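Mitochondrial enolase superfamily member 1 (Homo sapiens, PDB 4A35) catalyses the magnesium-dependent dehydration of L-fuconate to 2-keto-3-deoxy-L-fuconate, a step in the breakdown of L-fucose. Local coordinates at residues A[8-13]-A[72-77]; A[38-43]-A[120-125]. All coordinates share one frame; numbering follows the deposited sequence.

How the contacts relate
Both contacts lie in the N-terminal domain of this enolase-superfamily enzyme, where helical chain packs on one face of a three-stranded antiparallel sheet. Contact 1 uses strand 7-16 at an edge of the sheet and contact 2 the central strand 36-44, and their helical segments differ. Touching residues are mostly buried in contact 1 and all buried in contact 2, and both contacts are purely apolar. The edge strand gives a single leucine, the central one two beta-branched side chains, V40 and I42. Their hydrophobic layers join where L10 CD1 meets I42 CG2 at 3.7 Å. A salt bridge, R9 NH1 to E43 OE1 at 2.8 Å, also ties the two strands.

Contact 1 of 2, residues A[8-13]-A[72-77]; sequences SRLSVR and ALAHHV
L10, on an edge strand of the three-stranded antiparallel sheet of the N-terminal domain, packs against A74 and V77 of segment 72-77, on the C-terminal side of helix 63-73. The contact across the segments is wholly apolar and small, with 107 Å² buried. One branch of L10 serves each partner: CD1 meets V77 CG1 at 3.6 Å, while CD2 faces A74 CB at a looser 4.2 Å. Leucine suits this place because its forked end can touch two neighbours at once. Its CB points toward segment 72-77, and with CG anti to the backbone N and beside the carbonyl carbon (chi1 -179°) the two methyls come to lie by V77 and A74. The two partners are three residues apart, close to one helical turn, so both point toward the strand; alanine permits a near approach of the backbones, with the CA atoms of L10 and A74 7.0 Å apart, and the larger valine reaches the other branch of L10 with CG1. The side chains of L10 and V77 cross at about a right angle. V12 continues the apolar strip onto V67 and V70 of helix 63-73, and V77 is backed by F92 of helix 89-97.

Backbone bonds shape each side separately. On the strand, S8 and R9 both face E43 in a classic beta bulge. In segment 72-77, the turn that brings the two small side chains together is closed by V77 N bonding to A74 O at 3.0 Å.

Contact 2 of 2, residues A[38-43]-A[120-125]; sequences AYVVIE and LNAVWD
This is a buried helix-on-sheet packing contact, in which V40 and I42 of the central strand rest on A122 and V123 of helix 110-131. It belongs to the alpha+beta N-terminal (capping) domain of the mandelate racemase/muconate lactonizing enzyme family, where helices cover one face of an antiparallel sheet. The short segments of strand and helix cross at -45°, and their axes come within 8.1 Å. A122 makes such closeness possible: its side chain is a single methyl, aimed at the strand.

V40 and I42 are two residues apart and so project from the same face of the sheet, straddling that methyl. V40 touches it with CG1, 3.9 Å from A122 CB; this branch is the one anti to the backbone N. I42 reaches further. Its CG1 passes A122 CB at 4.3 Å, and an extended chi2 of 179° carries the terminal methyl on to V123. Beta-branched residues favour the extended backbone of a strand, and the longer arm of isoleucine lets one residue bridge two successive helix positions.

Polar side chains beside this apolar patch join the same helix to the third strand, 52-58: N121 ND2 bonds to I55 O, and D125 OD2 to C53 N. The same D125 oxygen pairs with K129, which would be expected to favour a charged carboxylate in this buried place. Farther round the helix, W124 stacks on F89. At the tip of I42, CD1 lies 3.8 Å from V123 CG2 and 3.9 Å from A122 O, a methyl group resting against a helix carbonyl.

Contact 1 of 2, residues A[8-13]-A[72-77]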
loop_
_atom_site.group_PDB
_atom_site.type_symbol
_atom_site.label_atom_id
_atom_site.label_comp_id
_atom_site.label_asym_id
_atom_site.label_seq_id
_atom_site.Cartn_x
_atom_site.Cartn_y
_atom_site.Cartn_z
ATOM N N SER A 8 -8.005 22.077 -19.024
ATOM C CA SER A 8 -9.426 22.394 -19.062
ATOM C C SER A 8 -10.319 21.188 -18.917
ATOM O O SER A 8 -11.447 21.338 -18.445
ATOM C CB SER A 8 -9.753 23.114 -20.372
ATOM O OG SER A 8 -9.287 22.335 -21.461
ATOM N N ARG A 9 -9.859 20.002 -19.366
ATOM C CA ARG A 9 -10.636 18.756 -19.327
ATOM C C ARG A 9 -9.785 17.568 -18.934
ATOM O O ARG A 9 -8.591 17.518 -19.227
ATOM C CB ARG A 9 -11.288 18.434 -20.699
ATOM C CG ARG A 9 -12.214 19.500 -21.294
ATOM C CD ARG A 9 -11.854 19.779 -22.745
ATOM N NE ARG A 9 -11.911 21.210 -23.070
ATOM C CZ ARG A 9 -11.157 21.813 -23.988
ATOM N NH1 ARG A 9 -10.264 21.121 -24.685
ATOM N NH2 ARG A 9 -11.280 23.117 -24.203
ATOM N N LEU A 10 -10.423 16.602 -18.286
ATOM C CA LEU A 10 -9.797 15.328 -17.947
ATOM C C LEU A 10 -10.847 14.237 -18.188
ATOM O O LEU A 10 -11.991 14.359 -17.727
ATOM C CB LEU A 10 -9.288 15.293 -16.489
ATOM C CG LEU A 10 -8.580 13.974 -16.026
ATOM C CD1 LEU A 10 -7.517 14.259 -14.982
ATOM C CD2 LEU A 10 -9.609 12.898 -15.462
ATOM N N SER A 11 -10.440 13.172 -18.828
ATOM C CA SER A 11 -11.276 11.991 -18.985
ATOM C C SER A 11 -10.463 10.782 -18.521
ATOM O O SER A 11 -9.227 10.764 -18.628
ATOM C CB SER A 11 -11.778 11.837 -20.428
ATOM O OG SER A 11 -10.753 11.375 -21.294
ATOM N N VAL A 12 -11.157 9.788 -17.989
ATOM C CA VAL A 12 -10.521 8.550 -17.567
ATOM C C VAL A 12 -11.477 7.431 -17.903
ATOM O O VAL A 12 -12.670 7.522 -17.581
ATOM C CB VAL A 12 -10.048 8.538 -16.079
ATOM C CG1 VAL A 12 -11.166 8.997 -15.096
ATOM C CG2 VAL A 12 -9.477 7.180 -15.701
ATOM N N ARG A 13 -10.935 6.383 -18.542
ATOM C CA ARG A 13 -11.713 5.253 -19.004
ATOM C C ARG A 13 -11.073 3.940 -18.592
ATOM O O ARG A 13 -9.856 3.812 -18.532
ATOM C CB ARG A 13 -11.893 5.340 -20.538
ATOM C CG ARG A 13 -12.834 6.526 -20.985
ATOM C CD ARG A 13 -12.791 6.686 -22.493
ATOM N NE ARG A 13 -11.505 7.306 -22.878
ATOM C CZ ARG A 13 -11.143 7.616 -24.114
ATOM N NH1 ARG A 13 -11.931 7.298 -25.152
ATOM N NH2 ARG A 13 -9.966 8.207 -24.335
ATOM N N ALA A 72 -11.222 11.160 -8.089
ATOM C CA ALA A 72 -10.974 11.841 -6.805
ATOM C C ALA A 72 -9.800 12.804 -6.904
ATOM O O ALA A 72 -9.787 13.828 -6.208
ATOM C CB ALA A 72 -10.734 10.805 -5.687
ATOM N N LEU A 73 -8.809 12.492 -7.750
ATOM C CA LEU A 73 -7.643 13.370 -7.868
ATOM C C LEU A 73 -7.809 14.485 -8.879
ATOM O O LEU A 73 -7.045 15.459 -8.844
ATOM C CB LEU A 73 -6.414 12.532 -8.293
ATOM C CG LEU A 73 -5.842 11.599 -7.216
ATOM C CD1 LEU A 73 -4.954 10.515 -7.850
ATOM C CD2 LEU A 73 -5.128 12.389 -6.121
ATOM N N ALA A 74 -8.751 14.315 -9.822
ATOM C CA ALA A 74 -8.935 15.221 -10.979
ATOM C C ALA A 74 -8.985 16.730 -10.630
ATOM O O ALA A 74 -8.403 17.536 -11.375
ATOM C CB ALA A 74 -10.179 14.841 -11.780
ATOM N N HIS A 75 -9.659 17.115 -9.517
ATOM C CA HIS A 75 -9.793 18.548 -9.154
ATOM C C HIS A 75 -8.381 19.234 -8.932
ATOM O O HIS A 75 -8.267 20.461 -9.094
ATOM C CB HIS A 75 -10.698 18.722 -7.932
ATOM C CG HIS A 75 -10.055 18.227 -6.661
ATOM N ND1 HIS A 75 -9.422 19.097 -5.790
ATOM C CD2 HIS A 75 -9.962 16.969 -6.166
ATOM C CE1 HIS A 75 -8.969 18.343 -4.788
ATOM N NE2 HIS A 75 -9.282 17.067 -4.958
ATOM N N HIS A 76 -7.331 18.437 -8.581
ATOM C CA HIS A 76 -5.944 18.950 -8.400
ATOM C C HIS A 76 -5.293 19.367 -9.720
ATOM O O HIS A 76 -4.402 20.216 -9.699
ATOM C CB HIS A 76 -5.000 17.920 -7.732
ATOM C CG HIS A 76 -5.287 17.643 -6.279
ATOM N ND1 HIS A 76 -5.344 18.669 -5.334
ATOM C CD2 HIS A 76 -5.590 16.473 -5.667
ATOM C CE1 HIS A 76 -5.641 18.070 -4.179
ATOM N NE2 HIS A 76 -5.735 16.748 -4.329
ATOM N N VAL A 77 -5.713 18.775 -10.864
ATOM C CA VAL A 77 -5.075 19.104 -12.143
ATOM C C VAL A 77 -5.979 20.023 -12.979
ATOM O O VAL A 77 -5.466 20.816 -13.762
ATOM C CB VAL A 77 -4.638 17.802 -12.909
ATOM C CG1 VAL A 77 -5.825 17.041 -13.492
ATOM C CG2 VAL A 77 -3.574 18.085 -13.974
#

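Contact 2 of 2, residues A[38-43]-A[120-125]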
loop_
_atom_site.group_PDB
_atom_site.type_symbol
_atom_site.label_atom_id
_atom_site.label_comp_id
_atom_site.label_asym_id
_atom_site.label_seq_id
_atom_site.Cartn_x
_atom_site.Cartn_y
_atom_site.Cartn_z
ATOM N N ALA A 38 -6.245 2.011 -16.652
ATOM C CA ALA A 38 -7.062 3.229 -16.478
ATOM C C ALA A 38 -6.406 4.243 -17.445
ATOM O O ALA A 38 -5.211 4.558 -17.292
ATOM C CB ALA A 38 -7.016 3.705 -15.023
ATOM N N TYR A 39 -7.114 4.620 -18.504
ATOM C CA TYR A 39 -6.546 5.500 -19.550
ATOM C C TYR A 39 -7.043 6.896 -19.346
ATOM O O TYR A 39 -8.264 7.139 -19.406
ATOM C CB TYR A 39 -6.939 4.989 -20.939
ATOM C CG TYR A 39 -6.350 5.811 -22.068
ATOM C CD1 TYR A 39 -4.962 5.934 -22.218
ATOM C CD2 TYR A 39 -7.168 6.409 -23.021
ATOM C CE1 TYR A 39 -4.409 6.647 -23.277
ATOM C CE2 TYR A 39 -6.626 7.158 -24.074
ATOM C CZ TYR A 39 -5.239 7.239 -24.217
ATOM O OH TYR A 39 -4.676 7.941 -25.257
ATOM N N VAL A 40 -6.086 7.821 -19.112
ATOM C CA VAL A 40 -6.354 9.217 -18.827
ATOM C C VAL A 40 -6.011 10.099 -20.020
ATOM O O VAL A 40 -4.907 9.984 -20.569
ATOM C CB VAL A 40 -5.535 9.657 -17.571
ATOM C CG1 VAL A 40 -5.751 11.153 -17.272
ATOM C CG2 VAL A 40 -5.875 8.789 -16.351
ATOM N N VAL A 41 -6.892 11.058 -20.330
ATOM C CA VAL A 41 -6.615 12.068 -21.348
ATOM C C VAL A 41 -6.903 13.455 -20.755
ATOM O O VAL A 41 -7.992 13.724 -20.231
ATOM C CB VAL A 41 -7.341 11.833 -22.693
ATOM C CG1 VAL A 41 -7.006 12.929 -23.727
ATOM C CG2 VAL A 41 -7.034 10.446 -23.249
ATOM N N ILE A 42 -5.910 14.334 -20.836
ATOM C CA ILE A 42 -6.104 15.716 -20.371
ATOM C C ILE A 42 -5.942 16.634 -21.570
ATOM O O ILE A 42 -5.080 16.400 -22.444
ATOM C CB ILE A 42 -5.192 16.149 -19.180
ATOM C CG1 ILE A 42 -3.694 16.149 -19.584
ATOM C CG2 ILE A 42 -5.494 15.302 -17.918
ATOM C CD1 ILE A 42 -2.656 16.616 -18.397
ATOM N N GLU A 43 -6.735 17.709 -21.562
ATOM C CA GLU A 43 -6.701 18.701 -22.616
ATOM C C GLU A 43 -6.418 20.070 -22.007
ATOM O O GLU A 43 -6.664 20.293 -20.809
ATOM C CB GLU A 43 -8.047 18.713 -23.385
ATOM C CG GLU A 43 -8.319 17.451 -24.186
ATOM C CD GLU A 43 -9.659 17.384 -24.891
ATOM O OE1 GLU A 43 -10.150 18.442 -25.343
ATOM O OE2 GLU A 43 -10.239 16.276 -24.959
ATOM N N LEU A 120 -0.199 11.775 -13.343
ATOM C CA LEU A 120 1.158 12.333 -13.586
ATOM C C LEU A 120 1.730 11.900 -14.963
ATOM O O LEU A 120 2.372 12.738 -15.644
ATOM C CB LEU A 120 2.097 11.922 -12.444
ATOM C CG LEU A 120 1.928 12.688 -11.117
ATOM C CD1 LEU A 120 2.823 12.098 -9.989
ATOM C CD2 LEU A 120 2.278 14.179 -11.289
ATOM N N ASN A 121 1.477 10.637 -15.418
ATOM C CA ASN A 121 1.902 10.174 -16.741
ATOM C C ASN A 121 1.304 11.052 -17.834
ATOM O O ASN A 121 1.991 11.347 -18.789
ATOM C CB ASN A 121 1.551 8.681 -17.007
ATOM C CG ASN A 121 2.458 7.725 -16.210
ATOM O OD1 ASN A 121 3.534 8.114 -15.742
ATOM N ND2 ASN A 121 2.074 6.452 -16.065
ATOM N N ALA A 122 -0.012 11.433 -17.707
ATOM C CA ALA A 122 -0.674 12.289 -18.682
ATOM C C ALA A 122 -0.022 13.714 -18.690
ATOM O O ALA A 122 0.181 14.310 -19.749
ATOM C CB ALA A 122 -2.186 12.345 -18.383
ATOM N N VAL A 123 0.407 14.213 -17.524
ATOM C CA VAL A 123 1.041 15.542 -17.475
ATOM C C VAL A 123 2.439 15.497 -18.148
ATOM O O VAL A 123 2.771 16.390 -18.925
ATOM C CB VAL A 123 1.108 16.074 -16.003
ATOM C CG1 VAL A 123 1.895 17.378 -15.919
ATOM C CG2 VAL A 123 -0.307 16.280 -15.418
ATOM N N TRP A 124 3.243 14.441 -17.867
ATOM C CA TRP A 124 4.587 14.273 -18.511
ATOM C C TRP A 124 4.412 14.138 -20.031
ATOM O O TRP A 124 5.157 14.756 -20.788
ATOM C CB TRP A 124 5.312 13.060 -17.931
ATOM C CG TRP A 124 5.964 13.387 -16.619
ATOM C CD1 TRP A 124 5.455 13.174 -15.363
ATOM C CD2 TRP A 124 7.202 14.080 -16.442
ATOM N NE1 TRP A 124 6.289 13.724 -14.417
ATOM C CE2 TRP A 124 7.421 14.195 -15.046
ATOM C CE3 TRP A 124 8.201 14.533 -17.334
ATOM C CZ2 TRP A 124 8.566 14.803 -14.518
ATOM C CZ3 TRP A 124 9.378 15.071 -16.806
ATOM C CH2 TRP A 124 9.549 15.202 -15.415
ATOM N N ASP A 125 3.377 13.400 -20.478
ATOM C CA ASP A 125 3.117 13.245 -21.930
ATOM C C ASP A 125 2.815 14.596 -22.562
ATOM O O ASP A 125 3.466 14.988 -23.548
ATOM C CB ASP A 125 1.965 12.259 -22.178
ATOM C CG ASP A 125 1.686 12.029 -23.669
ATOM O OD1 ASP A 125 2.645 11.622 -24.411
ATOM O OD2 ASP A 125 0.513 12.194 -24.082
#